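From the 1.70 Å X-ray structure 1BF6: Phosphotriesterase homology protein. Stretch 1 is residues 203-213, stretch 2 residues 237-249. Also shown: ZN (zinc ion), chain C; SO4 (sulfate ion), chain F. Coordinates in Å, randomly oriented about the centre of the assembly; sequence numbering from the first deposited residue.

Stretch 1 (203-213) AYVQFDTIGKN
Stretch 2 237-249: VMLSMDITRRSHL

What anchors the polar end of the contact? Lys212, its side chain extended (chi1 m, then t throughout), donates from NZ to Asp242 O at 2.7 Å and makes a long salt bridge, NZ to Asp242 OD2, at 3.8 Å. Asp242 (chi1 t) binds zinc through OD1 at 2.4 Å. A sulfate accepts from Lys212 NZ at O3 (3.0 Å) and from Thr244 OG1 at O2 (2.8 Å).

How do the backbones join? Strands 204-207 and 237-239 run parallel, their axes at 33°, pairing Val205 with Val237, Gln206 with Met238 and Phe207 with Leu239. Met238 N donates to Val205 O (3.0 Å), Phe207 N to Met238 O (3.0 Å) and Ser240 N to Phe207 O (3.1 Å). Beyond the strands, Ile210 N makes a weak bond to Ser240 O (3.4 Å), and one water donates to Ile210 O (2.8 Å) and Met241 O (2.6 Å).

Why does Gly211 suit its turn? In the type II turn Thr209-Lys212 its phi/psi is 99/-16, where a CB would jam against Ile210 O.

What fills the buried faces? Val205, Phe207, Val237 and Leu239 share one face: Val205 CG2 meets Val237 CG2 at 3.9 Å, Phe207 CB meets Leu239 CD2 at 3.8 Å. On the other, Met238 (m, t, m) brings CE to 4.2 Å from Tyr204 CD2. Met241 (m, m, m) curls back, SD 3.6 Å from Ile210 CG2.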

ATOM      1  N   ALA A 203      11.888  -7.087  -7.302  1.00  7.58           N
ATOM      2  CA  ALA A 203      10.888  -6.296  -6.606  1.00  8.72           C
ATOM      3  C   ALA A 203       9.995  -7.154  -5.689  1.00  8.18           C
ATOM      4  O   ALA A 203      10.038  -8.395  -5.756  1.00  9.90           O
ATOM      5  CB  ALA A 203      10.024  -5.546  -7.633  1.00  8.29           C
ATOM      6  N   TYR A 204       9.299  -6.491  -4.761  1.00  7.61           N
ATOM      7  CA  TYR A 204       8.332  -7.164  -3.880  1.00  7.16           C
ATOM      8  C   TYR A 204       6.967  -6.961  -4.548  1.00 10.53           C
ATOM      9  O   TYR A 204       6.770  -5.993  -5.305  1.00  9.25           O
ATOM     10  CB  TYR A 204       8.287  -6.544  -2.493  1.00  7.44           C
ATOM     11  CG  TYR A 204       9.423  -6.950  -1.586  1.00  8.21           C
ATOM     12  CD1 TYR A 204      10.705  -6.437  -1.772  1.00  8.26           C
ATOM     13  CD2 TYR A 204       9.203  -7.813  -0.503  1.00 10.65           C
ATOM     14  CE1 TYR A 204      11.743  -6.762  -0.906  1.00  8.01           C
ATOM     15  CE2 TYR A 204      10.234  -8.148   0.378  1.00  8.62           C
ATOM     16  CZ  TYR A 204      11.507  -7.616   0.168  1.00 10.95           C
ATOM     17  OH  TYR A 204      12.540  -7.926   1.025  1.00  9.83           O
ATOM     18  N   VAL A 205       6.055  -7.904  -4.327  1.00  7.89           N
ATOM     19  CA  VAL A 205       4.705  -7.840  -4.888  1.00  7.91           C
ATOM     20  C   VAL A 205       3.674  -7.907  -3.757  1.00  9.60           C
ATOM     21  O   VAL A 205       3.937  -8.472  -2.688  1.00  7.61           O
ATOM     22  CB  VAL A 205       4.439  -8.970  -5.916  1.00  8.38           C
ATOM     23  CG1 VAL A 205       5.308  -8.770  -7.164  1.00  8.49           C
ATOM     24  CG2 VAL A 205       4.699 -10.354  -5.282  1.00  8.23           C
ATOM     25  N   GLN A 206       2.512  -7.300  -3.988  1.00  9.66           N
ATOM     26  CA  GLN A 206       1.463  -7.285  -2.984  1.00  8.29           C
ATOM     27  C   GLN A 206       0.110  -7.834  -3.412  1.00  8.94           C
ATOM     28  O   GLN A 206      -0.351  -7.600  -4.527  1.00  7.83           O
ATOM     29  CB  GLN A 206       1.270  -5.877  -2.448  1.00  9.09           C
ATOM     30  CG  GLN A 206       2.423  -5.405  -1.615  1.00  8.88           C
ATOM     31  CD  GLN A 206       2.328  -3.959  -1.229  1.00 10.59           C
ATOM     32  OE1 GLN A 206       1.317  -3.272  -1.485  1.00 12.55           O
ATOM     33  NE2 GLN A 206       3.395  -3.464  -0.622  1.00  5.92           N
ATOM     34  N   PHE A 207      -0.455  -8.666  -2.534  1.00  7.92           N
ATOM     35  CA  PHE A 207      -1.790  -9.225  -2.704  1.00  7.32           C
ATOM     36  C   PHE A 207      -2.489  -8.386  -1.636  1.00  6.35           C
ATOM     37  O   PHE A 207      -2.605  -8.790  -0.469  1.00  6.87           O
ATOM     38  CB  PHE A 207      -1.826 -10.726  -2.349  1.00  7.75           C
ATOM     39  CG  PHE A 207      -1.257 -11.633  -3.426  1.00 11.34           C
ATOM     40  CD1 PHE A 207       0.045 -11.453  -3.913  1.00 10.62           C
ATOM     41  CD2 PHE A 207      -2.021 -12.678  -3.950  1.00  9.72           C
ATOM     42  CE1 PHE A 207       0.569 -12.299  -4.907  1.00 11.98           C
ATOM     43  CE2 PHE A 207      -1.507 -13.526  -4.940  1.00 10.00           C
ATOM     44  CZ  PHE A 207      -0.207 -13.335  -5.422  1.00 10.16           C
ATOM     45  N   ASP A 208      -2.871  -7.170  -2.027  1.00  6.20           N
ATOM     46  CA  ASP A 208      -3.490  -6.206  -1.108  1.00  6.58           C
ATOM     47  C   ASP A 208      -4.959  -5.846  -1.348  1.00  5.98           C
ATOM     48  O   ASP A 208      -5.437  -4.842  -0.807  1.00  6.82           O
ATOM     49  CB  ASP A 208      -2.666  -4.908  -1.067  1.00  8.40           C
ATOM     50  CG  ASP A 208      -2.377  -4.350  -2.455  1.00  8.42           C
ATOM     51  OD1 ASP A 208      -3.170  -4.591  -3.386  1.00  6.40           O
ATOM     52  OD2 ASP A 208      -1.322  -3.694  -2.621  1.00  8.04           O
ATOM     53  N   THR A 209      -5.648  -6.624  -2.177  1.00  7.32           N
ATOM     54  CA  THR A 209      -7.066  -6.378  -2.439  1.00  7.92           C
ATOM     55  C   THR A 209      -7.897  -7.557  -1.888  1.00  9.87           C
ATOM     56  O   THR A 209      -8.988  -7.872  -2.387  1.00  7.68           O
ATOM     57  CB  THR A 209      -7.352  -6.152  -3.940  1.00  8.22           C
ATOM     58  OG1 THR A 209      -6.933  -7.289  -4.704  1.00  8.37           O
ATOM     59  CG2 THR A 209      -6.618  -4.892  -4.453  1.00  9.24           C
ATOM     60  N   ILE A 210      -7.347  -8.203  -0.861  1.00  8.39           N
ATOM     61  CA  ILE A 210      -7.998  -9.335  -0.206  1.00  9.31           C
ATOM     62  C   ILE A 210      -9.382  -8.910   0.276  1.00 10.25           C
ATOM     63  O   ILE A 210      -9.520  -7.872   0.922  1.00  9.67           O
ATOM     64  CB  ILE A 210      -7.145  -9.825   0.981  1.00  9.09           C
ATOM     65  CG1 ILE A 210      -5.909 -10.568   0.454  1.00  9.12           C
ATOM     66  CG2 ILE A 210      -7.964 -10.722   1.917  1.00  9.86           C
ATOM     67  CD1 ILE A 210      -4.767 -10.657   1.463  1.00  8.21           C
ATOM     68  N   GLY A 211     -10.399  -9.703  -0.072  1.00 11.60           N
ATOM     69  CA  GLY A 211     -11.764  -9.388   0.331  1.00 12.95           C
ATOM     70  C   GLY A 211     -12.585  -8.698  -0.751  1.00 12.40           C
ATOM     71  O   GLY A 211     -13.809  -8.633  -0.648  1.00 11.57           O
ATOM     72  N   LYS A 212     -11.919  -8.175  -1.782  1.00 11.17           N
ATOM     73  CA  LYS A 212     -12.602  -7.488  -2.882  1.00 10.95           C
ATOM     74  C   LYS A 212     -12.954  -8.515  -3.947  1.00 11.71           C
ATOM     75  O   LYS A 212     -12.511  -8.449  -5.094  1.00 11.25           O
ATOM     76  CB  LYS A 212     -11.718  -6.352  -3.431  1.00 10.15           C
ATOM     77  CG  LYS A 212     -11.349  -5.353  -2.327  1.00  9.01           C
ATOM     78  CD  LYS A 212     -10.771  -4.027  -2.807  1.00 10.83           C
ATOM     79  CE  LYS A 212     -10.614  -3.105  -1.607  1.00  7.53           C
ATOM     80  NZ  LYS A 212     -10.219  -1.733  -2.001  1.00 15.34           N
ATOM     81  N   ASN A 213     -13.805  -9.452  -3.535  1.00 13.59           N
ATOM     82  CA  ASN A 213     -14.244 -10.566  -4.358  1.00 15.46           C
ATOM     83  C   ASN A 213     -15.121 -10.266  -5.571  1.00 16.71           C
ATOM     84  O   ASN A 213     -15.311 -11.128  -6.433  1.00 18.69           O
ATOM     85  CB  ASN A 213     -14.858 -11.636  -3.451  1.00 15.85           C
ATOM     86  CG  ASN A 213     -13.891 -12.095  -2.390  1.00 17.29           C
ATOM     87  OD1 ASN A 213     -14.238 -12.217  -1.217  1.00 19.69           O
ATOM     88  ND2 ASN A 213     -12.645 -12.313  -2.792  1.00 16.19           N
ATOM     89  N   VAL A 237       6.574 -11.553  -1.092  1.00 10.73           N
ATOM     90  CA  VAL A 237       5.135 -11.278  -1.064  1.00  8.82           C
ATOM     91  C   VAL A 237       4.652 -10.637   0.232  1.00  6.95           C
ATOM     92  O   VAL A 237       5.021 -11.071   1.331  1.00  5.85           O
ATOM     93  CB  VAL A 237       4.315 -12.587  -1.285  1.00  9.14           C
ATOM     94  CG1 VAL A 237       2.816 -12.299  -1.249  1.00 10.97           C
ATOM     95  CG2 VAL A 237       4.678 -13.224  -2.593  1.00 10.36           C
ATOM     96  N   MET A 238       3.870  -9.565   0.096  1.00  3.64           N
ATOM     97  CA  MET A 238       3.275  -8.891   1.239  1.00  4.44           C
ATOM     98  C   MET A 238       1.751  -8.835   1.029  1.00  5.97           C
ATOM     99  O   MET A 238       1.270  -8.985  -0.106  1.00  6.50           O
ATOM    100  CB  MET A 238       3.914  -7.532   1.503  1.00  7.02           C
ATOM    101  CG  MET A 238       5.379  -7.680   1.936  1.00  6.69           C
ATOM    102  SD  MET A 238       6.136  -6.203   2.600  1.00  9.64           S
ATOM    103  CE  MET A 238       6.313  -5.230   1.105  1.00 10.29           C
ATOM    104  N   LEU A 239       1.007  -8.645   2.120  1.00  5.26           N
ATOM    105  CA  LEU A 239      -0.460  -8.686   2.085  1.00  5.75           C
ATOM    106  C   LEU A 239      -1.176  -7.510   2.722  1.00  4.95           C
ATOM    107  O   LEU A 239      -0.644  -6.855   3.617  1.00  4.80           O
ATOM    108  CB  LEU A 239      -0.935  -9.958   2.820  1.00  7.32           C
ATOM    109  CG  LEU A 239      -0.278 -11.312   2.500  1.00  7.80           C
ATOM    110  CD1 LEU A 239      -0.778 -12.369   3.492  1.00  9.66           C
ATOM    111  CD2 LEU A 239      -0.569 -11.746   1.088  1.00  7.21           C
ATOM    112  N   SER A 240      -2.422  -7.290   2.278  1.00  4.82           N
ATOM    113  CA  SER A 240      -3.283  -6.237   2.815  1.00  6.13           C
ATOM    114  C   SER A 240      -4.724  -6.303   2.265  1.00  4.31           C
ATOM    115  O   SER A 240      -5.040  -7.154   1.431  1.00  5.53           O
ATOM    116  CB  SER A 240      -2.678  -4.843   2.577  1.00  2.59           C
ATOM    117  OG  SER A 240      -2.496  -4.164   3.815  1.00  3.80           O
ATOM    118  N   MET A 241      -5.571  -5.395   2.750  1.00  8.52           N
ATOM    119  CA  MET A 241      -6.988  -5.301   2.362  1.00  9.39           C
ATOM    120  C   MET A 241      -7.292  -4.074   1.481  1.00 10.14           C
ATOM    121  O   MET A 241      -8.290  -4.042   0.745  1.00  7.73           O
ATOM    122  CB  MET A 241      -7.855  -5.177   3.626  1.00 10.60           C
ATOM    123  CG  MET A 241      -7.670  -6.277   4.671  1.00 12.80           C
ATOM    124  SD  MET A 241      -8.173  -7.842   4.034  1.00 15.61           S
ATOM    125  CE  MET A 241      -9.933  -7.564   3.887  1.00 15.37           C
ATOM    126  N   ASP A 242      -6.440  -3.052   1.585  1.00  9.06           N
ATOM    127  CA  ASP A 242      -6.631  -1.789   0.867  1.00  8.85           C
ATOM    128  C   ASP A 242      -8.034  -1.213   1.156  1.00  9.57           C
ATOM    129  O   ASP A 242      -8.804  -0.945   0.217  1.00  9.82           O
ATOM    130  CB  ASP A 242      -6.433  -1.958  -0.643  1.00  5.65           C
ATOM    131  CG  ASP A 242      -6.441  -0.629  -1.390  1.00  5.73           C
ATOM    132  OD1 ASP A 242      -6.252   0.426  -0.742  1.00  2.79           O
ATOM    133  OD2 ASP A 242      -6.659  -0.646  -2.605  1.00  9.13           O
ATOM    134  N   ILE A 243      -8.374  -1.090   2.446  1.00  9.67           N
ATOM    135  CA  ILE A 243      -9.665  -0.521   2.866  1.00 10.95           C
ATOM    136  C   ILE A 243      -9.685   0.940   2.382  1.00 11.55           C
ATOM    137  O   ILE A 243      -8.713   1.682   2.587  1.00 10.65           O
ATOM    138  CB  ILE A 243      -9.845  -0.567   4.407  1.00 10.72           C
ATOM    139  CG1 ILE A 243      -9.920  -2.020   4.899  1.00 14.41           C
ATOM    140  CG2 ILE A 243     -11.075   0.215   4.831  1.00  9.31           C
ATOM    141  CD1 ILE A 243     -11.024  -2.838   4.261  1.00 13.96           C
ATOM    142  N   THR A 244     -10.785   1.332   1.739  1.00 10.54           N
ATOM    143  CA  THR A 244     -10.926   2.678   1.179  1.00 11.43           C
ATOM    144  C   THR A 244     -12.296   3.335   1.402  1.00 12.94           C
ATOM    145  O   THR A 244     -12.435   4.540   1.211  1.00 10.95           O
ATOM    146  CB  THR A 244     -10.705   2.657  -0.359  1.00 11.54           C
ATOM    147  OG1 THR A 244     -11.664   1.783  -0.970  1.00 13.04           O
ATOM    148  CG2 THR A 244      -9.301   2.174  -0.731  1.00  7.73           C
ATOM    149  N   ARG A 245     -13.295   2.553   1.813  1.00 11.65           N
ATOM    150  CA  ARG A 245     -14.655   3.068   2.004  1.00 12.04           C
ATOM    151  C   ARG A 245     -15.259   2.841   3.374  1.00 11.48           C
ATOM    152  O   ARG A 245     -14.896   1.902   4.076  1.00  8.62           O
ATOM    153  CB  ARG A 245     -15.582   2.420   0.981  1.00 14.73           C
ATOM    154  CG  ARG A 245     -15.226   2.724  -0.456  1.00 20.04           C
ATOM    155  CD  ARG A 245     -16.037   1.851  -1.375  1.00 24.51           C
ATOM    156  NE  ARG A 245     -15.912   2.262  -2.768  1.00 28.71           N
ATOM    157  CZ  ARG A 245     -16.933   2.683  -3.508  1.00 32.92           C
ATOM    158  NH1 ARG A 245     -18.155   2.758  -2.981  1.00 32.80           N
ATOM    159  NH2 ARG A 245     -16.746   2.978  -4.792  1.00 33.27           N
ATOM    160  N   ARG A 246     -16.200   3.704   3.746  1.00 11.14           N
ATOM    161  CA  ARG A 246     -16.899   3.575   5.028  1.00 11.90           C
ATOM    162  C   ARG A 246     -17.645   2.229   5.056  1.00 11.13           C
ATOM    163  O   ARG A 246     -17.692   1.559   6.089  1.00 12.05           O
ATOM    164  CB  ARG A 246     -17.908   4.717   5.215  1.00 11.49           C
ATOM    165  CG  ARG A 246     -17.287   6.097   5.324  1.00 13.51           C
ATOM    166  CD  ARG A 246     -18.366   7.176   5.382  1.00 16.10           C
ATOM    167  NE  ARG A 246     -17.856   8.465   5.850  1.00 14.98           N
ATOM    168  CZ  ARG A 246     -18.620   9.437   6.347  1.00 16.94           C
ATOM    169  NH1 ARG A 246     -19.936   9.270   6.441  1.00 16.33           N
ATOM    170  NH2 ARG A 246     -18.075  10.574   6.757  1.00 14.49           N
ATOM    171  N   SER A 247     -18.170   1.819   3.902  1.00 11.38           N
ATOM    172  CA  SER A 247     -18.913   0.566   3.795  1.00 11.85           C
ATOM    173  C   SER A 247     -18.050  -0.679   4.008  1.00 11.80           C
ATOM    174  O   SER A 247     -18.570  -1.791   4.123  1.00 11.02           O
ATOM    175  CB  SER A 247     -19.686   0.490   2.466  1.00 11.71           C
ATOM    176  OG  SER A 247     -18.840   0.515   1.330  1.00 13.82           O
ATOM    177  N   HIS A 248     -16.731  -0.489   4.045  1.00 11.05           N
ATOM    178  CA  HIS A 248     -15.797  -1.591   4.289  1.00 11.23           C
ATOM    179  C   HIS A 248     -15.652  -1.844   5.803  1.00  9.42           C
ATOM    180  O   HIS A 248     -15.232  -2.924   6.222  1.00 11.08           O
ATOM    181  CB  HIS A 248     -14.408  -1.280   3.696  1.00  9.65           C
ATOM    182  CG  HIS A 248     -14.371  -1.222   2.198  1.00 14.13           C
ATOM    183  ND1 HIS A 248     -13.406  -0.519   1.507  1.00 12.20           N
ATOM    184  CD2 HIS A 248     -15.147  -1.812   1.258  1.00 13.94           C
ATOM    185  CE1 HIS A 248     -13.582  -0.684   0.209  1.00 14.25           C
ATOM    186  NE2 HIS A 248     -14.634  -1.465   0.031  1.00 16.18           N
ATOM    187  N   LEU A 249     -15.965  -0.832   6.606  1.00  9.23           N
ATOM    188  CA  LEU A 249     -15.870  -0.908   8.058  1.00 10.55           C
ATOM    189  C   LEU A 249     -16.962  -1.810   8.646  1.00 11.96           C
ATOM    190  O   LEU A 249     -18.081  -1.841   8.146  1.00 12.08           O
ATOM    191  CB  LEU A 249     -15.964   0.493   8.662  1.00 10.31           C
ATOM    192  CG  LEU A 249     -14.957   1.536   8.129  1.00 12.27           C
ATOM    193  CD1 LEU A 249     -15.112   2.831   8.923  1.00  9.61           C
ATOM    194  CD2 LEU A 249     -13.531   1.010   8.219  1.00  9.52           C
TER
HETATM  195 ZN    ZN C   1      -4.931   2.174  -1.760  1.00 12.00          ZN
HETATM  196  S   SO4 F 295     -12.621   0.464  -4.326  1.00 55.95           S
HETATM  197  O1  SO4 F 295     -13.883   0.636  -5.041  1.00 57.18           O
HETATM  198  O2  SO4 F 295     -12.246   1.783  -3.658  1.00 55.43           O
HETATM  199  O3  SO4 F 295     -12.701  -0.607  -3.203  1.00 55.38           O
HETATM  200  O4  SO4 F 295     -11.547  -0.003  -5.306  1.00 56.19           O
HETATM  201  O   HOH W   1     -10.554  -5.260   0.781  1.00  8.36           O